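Local atomic coordinates of tyrosine-protein phosphatase YwqE (Bacillus subtilis, PDB entry 3QY7), a protein that removes phosphate from phosphotyrosine residues of the proteins YwqD, YwqF and Ssb, using manganese as cofactor. Residues V154-L167 and S179-S193. Numbering follows the deposited sequence.
Sequences VEKGAASQITSGSL and SLRLVEANLIHFVAS
Strands 159-163 and 190-192 pair in parallel, their axes crossing at -36°, with Ile162 N on Phe190 O, Ala192 N on Ile162 O (3.0 Å each) and Ser164 N on Ala192 O. Where loop 187-189 leads into the second strand, Ser160 is gripped at N, O and OG. Its N points in plane at the edge of the His189 ring, to ND1 (3.1 Å), which accepts this bond and so probably carries no proton; its O takes His189 N and, weakly, Phe190 N; its OG, swung between backbone N and C by a chi1 of 83°, donates to Leu187 O at 2.7 Å. Val154 CG1 meets the same imidazole edge at CE1 (3.7 Å). Ile162 CG2 rests on Ile188 CG2 of that loop at 3.6 Å, while its CD1 reaches helix 173-184, pressed to 3.4 Å from Ser179 CB. Leu167 CD2, on helix 164-168, also packs on Ser179 CB. On the other face, the bent Gln161 chain lies over Ala192 CB, its OE1 hydrogen-bonded to ND1 of His5, a ligand of one iron. This is a right-handed beta-alpha-beta unit of the PHP-type TIM barrel: strand 131-135 flanks 159-163, and helices 205-216 and 219-232 cover Val183 through Phe216 and Leu220.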
ATOM      1  N   VAL A 154      -1.981 -15.268   3.228  1.00 18.99           N
ATOM      2  CA  VAL A 154      -2.447 -15.141   1.852  1.00 19.02           C
ATOM      3  C   VAL A 154      -3.280 -16.350   1.406  1.00 18.75           C
ATOM      4  O   VAL A 154      -4.326 -16.195   0.794  1.00 19.70           O
ATOM      5  CB  VAL A 154      -1.273 -14.855   0.878  1.00 18.25           C
ATOM      6  CG1 VAL A 154      -1.737 -14.954  -0.585  1.00 18.66           C
ATOM      7  CG2 VAL A 154      -0.684 -13.477   1.168  1.00 18.75           C
ATOM      8  N   GLU A 155      -2.811 -17.558   1.717  1.00 19.17           N
ATOM      9  CA  GLU A 155      -3.610 -18.760   1.487  1.00 19.33           C
ATOM     10  C   GLU A 155      -5.003 -18.620   2.138  1.00 18.75           C
ATOM     11  O   GLU A 155      -6.008 -19.066   1.574  1.00 18.31           O
ATOM     12  CB  GLU A 155      -2.872 -19.984   2.029  1.00 19.62           C
ATOM     13  CG  GLU A 155      -3.473 -21.303   1.640  1.00 23.17           C
ATOM     14  CD  GLU A 155      -4.617 -21.708   2.558  1.00 27.25           C
ATOM     15  OE1 GLU A 155      -5.539 -22.404   2.081  1.00 31.20           O
ATOM     16  OE2 GLU A 155      -4.590 -21.325   3.751  1.00 28.61           O
ATOM     17  N   LYS A 156      -5.045 -17.981   3.301  1.00 18.42           N
ATOM     18  CA  LYS A 156      -6.306 -17.780   4.038  1.00 17.72           C
ATOM     19  C   LYS A 156      -7.139 -16.579   3.576  1.00 17.20           C
ATOM     20  O   LYS A 156      -8.200 -16.305   4.149  1.00 17.01           O
ATOM     21  CB  LYS A 156      -6.050 -17.691   5.547  1.00 17.97           C
ATOM     22  CG  LYS A 156      -5.644 -19.026   6.225  1.00 20.18           C
ATOM     23  CD  LYS A 156      -6.737 -20.070   6.061  1.00 24.51           C
ATOM     24  CE  LYS A 156      -6.693 -21.102   7.182  1.00 26.60           C
ATOM     25  NZ  LYS A 156      -7.936 -21.932   7.156  1.00 28.31           N
ATOM     26  N   GLY A 157      -6.651 -15.853   2.571  1.00 16.60           N
ATOM     27  CA  GLY A 157      -7.466 -14.838   1.900  1.00 15.47           C
ATOM     28  C   GLY A 157      -6.949 -13.409   1.921  1.00 15.20           C
ATOM     29  O   GLY A 157      -7.529 -12.538   1.274  1.00 15.69           O
ATOM     30  N   ALA A 158      -5.848 -13.177   2.629  1.00 14.66           N
ATOM     31  CA  ALA A 158      -5.243 -11.847   2.687  1.00 13.80           C
ATOM     32  C   ALA A 158      -4.574 -11.560   1.362  1.00 13.78           C
ATOM     33  O   ALA A 158      -4.129 -12.462   0.656  1.00 13.47           O
ATOM     34  CB  ALA A 158      -4.218 -11.779   3.803  1.00 14.78           C
ATOM     35  N   ALA A 159      -4.546 -10.278   1.012  1.00 12.95           N
ATOM     36  CA  ALA A 159      -3.688  -9.812  -0.081  1.00 12.30           C
ATOM     37  C   ALA A 159      -2.498  -9.074   0.503  1.00 12.14           C
ATOM     38  O   ALA A 159      -2.488  -8.724   1.683  1.00 11.26           O
ATOM     39  CB  ALA A 159      -4.497  -8.875  -1.002  1.00 12.77           C
ATOM     40  N   SER A 160      -1.485  -8.809  -0.323  1.00 11.88           N
ATOM     41  CA  SER A 160      -0.387  -7.959   0.150  1.00 12.26           C
ATOM     42  C   SER A 160       0.164  -7.032  -0.936  1.00 10.99           C
ATOM     43  O   SER A 160      -0.006  -7.282  -2.132  1.00 11.67           O
ATOM     44  CB  SER A 160       0.739  -8.782   0.811  1.00 13.79           C
ATOM     45  OG  SER A 160       1.643  -9.314  -0.134  1.00 15.05           O
ATOM     46  N   GLN A 161       0.831  -5.988  -0.479  1.00 10.93           N
ATOM     47  CA  GLN A 161       1.340  -4.926  -1.345  1.00 10.56           C
ATOM     48  C   GLN A 161       2.826  -4.721  -1.067  1.00 11.02           C
ATOM     49  O   GLN A 161       3.229  -4.402   0.059  1.00 11.09           O
ATOM     50  CB  GLN A 161       0.524  -3.645  -1.104  1.00 10.22           C
ATOM     51  CG  GLN A 161       1.211  -2.357  -1.590  1.00 11.04           C
ATOM     52  CD  GLN A 161       1.983  -1.666  -0.493  1.00  9.91           C
ATOM     53  OE1 GLN A 161       1.491  -1.497   0.620  1.00 11.98           O
ATOM     54  NE2 GLN A 161       3.199  -1.200  -0.820  1.00 10.53           N
ATOM     55  N   ILE A 162       3.621  -4.912  -2.116  1.00 10.39           N
ATOM     56  CA  ILE A 162       5.059  -4.719  -2.069  1.00 11.21           C
ATOM     57  C   ILE A 162       5.395  -3.272  -2.408  1.00 11.08           C
ATOM     58  O   ILE A 162       4.631  -2.592  -3.097  1.00 10.67           O
ATOM     59  CB  ILE A 162       5.786  -5.705  -3.007  1.00 10.94           C
ATOM     60  CG1 ILE A 162       7.250  -5.865  -2.589  1.00 14.09           C
ATOM     61  CG2 ILE A 162       5.628  -5.333  -4.498  1.00 11.21           C
ATOM     62  CD1 ILE A 162       7.633  -7.302  -2.508  1.00 17.55           C
ATOM     63  N   THR A 163       6.531  -2.805  -1.914  1.00 11.72           N
ATOM     64  CA  THR A 163       6.967  -1.427  -2.164  1.00 12.69           C
ATOM     65  C   THR A 163       7.793  -1.361  -3.439  1.00 12.76           C
ATOM     66  O   THR A 163       8.696  -2.174  -3.619  1.00 12.31           O
ATOM     67  CB  THR A 163       7.860  -0.894  -1.009  1.00 13.12           C
ATOM     68  OG1 THR A 163       7.298  -1.273   0.265  1.00 15.13           O
ATOM     69  CG2 THR A 163       7.978   0.613  -1.070  1.00 13.10           C
ATOM     70  N   SER A 164       7.492  -0.395  -4.313  1.00 12.44           N
ATOM     71  CA  SER A 164       8.267  -0.195  -5.543  1.00 12.48           C
ATOM     72  C   SER A 164       9.736  -0.071  -5.211  1.00 12.40           C
ATOM     73  O   SER A 164      10.551  -0.734  -5.835  1.00 12.11           O
ATOM     74  CB  SER A 164       7.813   1.039  -6.328  1.00 12.55           C
ATOM     75  OG  SER A 164       6.469   0.913  -6.793  1.00 14.83           O
ATOM     76  N   GLY A 165      10.060   0.749  -4.220  1.00 13.24           N
ATOM     77  CA  GLY A 165      11.465   0.968  -3.873  1.00 14.57           C
ATOM     78  C   GLY A 165      12.212  -0.299  -3.491  1.00 15.02           C
ATOM     79  O   GLY A 165      13.398  -0.438  -3.800  1.00 15.27           O
ATOM     80  N   SER A 166      11.535  -1.232  -2.820  1.00 15.10           N
ATOM     81  CA  SER A 166      12.148  -2.509  -2.437  1.00 16.17           C
ATOM     82  C   SER A 166      12.623  -3.288  -3.647  1.00 16.43           C
ATOM     83  O   SER A 166      13.766  -3.769  -3.681  1.00 17.19           O
ATOM     84  CB  SER A 166      11.168  -3.371  -1.633  1.00 15.78           C
ATOM     85  OG  SER A 166      10.805  -2.711  -0.439  1.00 16.79           O
ATOM     86  N   LEU A 167      11.736  -3.430  -4.626  1.00 16.07           N
ATOM     87  CA  LEU A 167      12.041  -4.053  -5.906  1.00 16.64           C
ATOM     88  C   LEU A 167      13.127  -3.308  -6.679  1.00 17.28           C
ATOM     89  O   LEU A 167      13.934  -3.949  -7.359  1.00 17.96           O
ATOM     90  CB  LEU A 167      10.776  -4.165  -6.767  1.00 16.27           C
ATOM     91  CG  LEU A 167       9.755  -5.213  -6.285  1.00 14.86           C
ATOM     92  CD1 LEU A 167       8.416  -5.020  -6.963  1.00 15.23           C
ATOM     93  CD2 LEU A 167      10.270  -6.649  -6.480  1.00 16.96           C
ATOM     94  N   SER A 179      12.155  -9.519  -1.941  1.00 20.09           N
ATOM     95  CA  SER A 179      10.913  -9.098  -2.574  1.00 19.58           C
ATOM     96  C   SER A 179      10.600  -9.943  -3.796  1.00 19.27           C
ATOM     97  O   SER A 179       9.448 -10.317  -4.038  1.00 19.20           O
ATOM     98  CB  SER A 179      11.012  -7.622  -2.974  1.00 18.41           C
ATOM     99  OG  SER A 179      11.264  -6.789  -1.867  1.00 19.90           O
ATOM    100  N   LEU A 180      11.632 -10.240  -4.581  1.00 18.95           N
ATOM    101  CA  LEU A 180      11.490 -11.090  -5.747  1.00 18.86           C
ATOM    102  C   LEU A 180      11.038 -12.509  -5.378  1.00 18.93           C
ATOM    103  O   LEU A 180      10.267 -13.118  -6.110  1.00 18.91           O
ATOM    104  CB  LEU A 180      12.801 -11.123  -6.541  1.00 19.16           C
ATOM    105  CG  LEU A 180      13.103  -9.852  -7.341  1.00 19.84           C
ATOM    106  CD1 LEU A 180      14.522  -9.949  -7.884  1.00 22.48           C
ATOM    107  CD2 LEU A 180      12.104  -9.699  -8.491  1.00 20.55           C
ATOM    108  N   ARG A 181      11.523 -13.006  -4.239  1.00 19.37           N
ATOM    109  CA  ARG A 181      11.075 -14.292  -3.691  1.00 20.04           C
ATOM    110  C   ARG A 181       9.575 -14.286  -3.424  1.00 18.91           C
ATOM    111  O   ARG A 181       8.872 -15.206  -3.849  1.00 19.78           O
ATOM    112  CB  ARG A 181      11.870 -14.667  -2.429  1.00 20.28           C
ATOM    113  CG  ARG A 181      13.304 -15.103  -2.745  1.00 23.63           C
ATOM    114  CD  ARG A 181      14.178 -15.149  -1.507  1.00 27.44           C
ATOM    115  NE  ARG A 181      13.754 -16.160  -0.542  1.00 32.01           N
ATOM    116  CZ  ARG A 181      14.027 -16.106   0.759  1.00 32.42           C
ATOM    117  NH1 ARG A 181      14.719 -15.090   1.261  1.00 33.90           N
ATOM    118  NH2 ARG A 181      13.606 -17.065   1.567  1.00 33.31           N
ATOM    119  N   LEU A 182       9.092 -13.237  -2.761  1.00 18.67           N
ATOM    120  CA  LEU A 182       7.652 -13.112  -2.447  1.00 17.23           C
ATOM    121  C   LEU A 182       6.792 -13.007  -3.709  1.00 17.29           C
ATOM    122  O   LEU A 182       5.734 -13.642  -3.813  1.00 16.75           O
ATOM    123  CB  LEU A 182       7.408 -11.920  -1.511  1.00 17.26           C
ATOM    124  CG  LEU A 182       8.107 -11.914  -0.139  1.00 17.03           C
ATOM    125  CD1 LEU A 182       7.704 -10.735   0.750  1.00 19.08           C
ATOM    126  CD2 LEU A 182       7.902 -13.268   0.583  1.00 18.07           C
ATOM    127  N   VAL A 183       7.251 -12.212  -4.675  1.00 16.40           N
ATOM    128  CA  VAL A 183       6.528 -12.078  -5.939  1.00 16.39           C
ATOM    129  C   VAL A 183       6.432 -13.419  -6.682  1.00 17.01           C
ATOM    130  O   VAL A 183       5.364 -13.799  -7.149  1.00 17.35           O
ATOM    131  CB  VAL A 183       7.128 -10.991  -6.883  1.00 15.37           C
ATOM    132  CG1 VAL A 183       6.394 -11.010  -8.212  1.00 17.06           C
ATOM    133  CG2 VAL A 183       7.027  -9.575  -6.242  1.00 15.19           C
ATOM    134  N   GLU A 184       7.553 -14.130  -6.777  1.00 18.03           N
ATOM    135  CA  GLU A 184       7.606 -15.451  -7.408  1.00 19.82           C
ATOM    136  C   GLU A 184       6.596 -16.435  -6.813  1.00 19.39           C
ATOM    137  O   GLU A 184       5.980 -17.215  -7.541  1.00 20.34           O
ATOM    138  CB  GLU A 184       9.008 -16.028  -7.235  1.00 20.38           C
ATOM    139  CG  GLU A 184       9.262 -17.214  -8.119  1.00 23.31           C
ATOM    140  CD  GLU A 184      10.644 -17.789  -7.942  1.00 27.41           C
ATOM    141  OE1 GLU A 184      10.813 -18.698  -7.102  1.00 30.23           O
ATOM    142  OE2 GLU A 184      11.552 -17.343  -8.666  1.00 29.58           O
ATOM    143  N   ALA A 185       6.453 -16.384  -5.491  1.00 19.02           N
ATOM    144  CA  ALA A 185       5.568 -17.282  -4.742  1.00 19.15           C
ATOM    145  C   ALA A 185       4.089 -16.887  -4.812  1.00 19.08           C
ATOM    146  O   ALA A 185       3.244 -17.487  -4.130  1.00 19.43           O
ATOM    147  CB  ALA A 185       6.023 -17.347  -3.297  1.00 18.88           C
ATOM    148  N   ASN A 186       3.781 -15.876  -5.631  1.00 17.95           N
ATOM    149  CA  ASN A 186       2.397 -15.390  -5.811  1.00 17.77           C
ATOM    150  C   ASN A 186       1.778 -14.811  -4.540  1.00 16.74           C
ATOM    151  O   ASN A 186       0.557 -14.849  -4.361  1.00 15.79           O
ATOM    152  CB  ASN A 186       1.489 -16.484  -6.407  1.00 17.88           C
ATOM    153  CG  ASN A 186       1.901 -16.889  -7.806  1.00 19.69           C
ATOM    154  OD1 ASN A 186       1.870 -18.078  -8.162  1.00 23.05           O
ATOM    155  ND2 ASN A 186       2.286 -15.911  -8.615  1.00 19.19           N
ATOM    156  N   LEU A 187       2.614 -14.279  -3.658  1.00 15.75           N
ATOM    157  CA  LEU A 187       2.155 -13.762  -2.374  1.00 15.55           C
ATOM    158  C   LEU A 187       1.901 -12.263  -2.372  1.00 14.54           C
ATOM    159  O   LEU A 187       1.427 -11.714  -1.379  1.00 15.27           O
ATOM    160  CB  LEU A 187       3.157 -14.115  -1.270  1.00 16.60           C
ATOM    161  CG  LEU A 187       3.388 -15.603  -1.012  1.00 17.74           C
ATOM    162  CD1 LEU A 187       4.295 -15.713   0.196  1.00 19.24           C
ATOM    163  CD2 LEU A 187       2.080 -16.376  -0.781  1.00 19.68           C
ATOM    164  N   ILE A 188       2.234 -11.624  -3.491  1.00 13.39           N
ATOM    165  CA  ILE A 188       2.100 -10.181  -3.670  1.00 12.59           C
ATOM    166  C   ILE A 188       1.026  -9.916  -4.724  1.00 12.02           C
ATOM    167  O   ILE A 188       1.000 -10.574  -5.760  1.00 13.31           O
ATOM    168  CB  ILE A 188       3.443  -9.584  -4.178  1.00 12.08           C
ATOM    169  CG1 ILE A 188       4.586  -9.865  -3.187  1.00 12.11           C
ATOM    170  CG2 ILE A 188       3.326  -8.084  -4.513  1.00 11.60           C
ATOM    171  CD1 ILE A 188       4.407  -9.359  -1.736  1.00 11.39           C
ATOM    172  N   HIS A 189       0.171  -8.925  -4.458  1.00 11.77           N
ATOM    173  CA  HIS A 189      -0.952  -8.617  -5.349  1.00 11.33           C
ATOM    174  C   HIS A 189      -0.937  -7.203  -5.905  1.00 11.33           C
ATOM    175  O   HIS A 189      -1.627  -6.940  -6.881  1.00 11.61           O
ATOM    176  CB  HIS A 189      -2.262  -8.940  -4.644  1.00 11.57           C
ATOM    177  CG  HIS A 189      -2.268 -10.328  -4.087  1.00 12.71           C
ATOM    178  ND1 HIS A 189      -1.813 -10.610  -2.817  1.00 12.12           N
ATOM    179  CD2 HIS A 189      -2.564 -11.517  -4.658  1.00 14.34           C
ATOM    180  CE1 HIS A 189      -1.873 -11.915  -2.615  1.00 12.17           C
ATOM    181  NE2 HIS A 189      -2.321 -12.491  -3.716  1.00 13.35           N
ATOM    182  N   PHE A 190      -0.142  -6.323  -5.300  1.00 11.51           N
ATOM    183  CA  PHE A 190      -0.032  -4.912  -5.700  1.00 10.62           C
ATOM    184  C   PHE A 190       1.419  -4.451  -5.562  1.00 11.13           C
ATOM    185  O   PHE A 190       2.165  -4.967  -4.716  1.00 11.74           O
ATOM    186  CB  PHE A 190      -0.855  -3.990  -4.778  1.00 10.83           C
ATOM    187  CG  PHE A 190      -2.281  -4.400  -4.584  1.00 10.66           C
ATOM    188  CD1 PHE A 190      -3.262  -4.033  -5.508  1.00 11.67           C
ATOM    189  CD2 PHE A 190      -2.660  -5.099  -3.439  1.00 10.72           C
ATOM    190  CE1 PHE A 190      -4.593  -4.388  -5.314  1.00  9.98           C
ATOM    191  CE2 PHE A 190      -4.006  -5.455  -3.231  1.00 10.83           C
ATOM    192  CZ  PHE A 190      -4.969  -5.098  -4.160  1.00 11.42           C
ATOM    193  N   VAL A 191       1.809  -3.465  -6.368  1.00 10.47           N
ATOM    194  CA  VAL A 191       3.059  -2.752  -6.162  1.00 11.21           C
ATOM    195  C   VAL A 191       2.687  -1.284  -5.957  1.00 10.75           C
ATOM    196  O   VAL A 191       1.845  -0.738  -6.694  1.00 11.08           O
ATOM    197  CB  VAL A 191       4.005  -2.886  -7.380  1.00 11.49           C
ATOM    198  CG1 VAL A 191       5.372  -2.313  -7.041  1.00 11.92           C
ATOM    199  CG2 VAL A 191       4.110  -4.343  -7.847  1.00 13.67           C
ATOM    200  N   ALA A 192       3.254  -0.657  -4.936  1.00 10.82           N
ATOM    201  CA  ALA A 192       2.916   0.725  -4.640  1.00 10.69           C
ATOM    202  C   ALA A 192       4.113   1.469  -4.071  1.00 10.57           C
ATOM    203  O   ALA A 192       5.051   0.853  -3.554  1.00 11.02           O
ATOM    204  CB  ALA A 192       1.698   0.806  -3.668  1.00 11.06           C
ATOM    205  N   SER A 193       4.058   2.794  -4.153  1.00 10.65           N
ATOM    206  CA  SER A 193       5.203   3.632  -3.793  1.00 11.19           C
ATOM    207  C   SER A 193       5.535   3.689  -2.321  1.00 11.12           C
ATOM    208  O   SER A 193       6.718   3.681  -1.960  1.00 10.91           O
ATOM    209  CB  SER A 193       5.009   5.075  -4.287  1.00 11.44           C
ATOM    210  OG  SER A 193       4.008   5.751  -3.520  1.00 11.25           O
TER
HETATM  211  O   HOH W   1       8.834   3.072  -3.629  1.00 14.76           O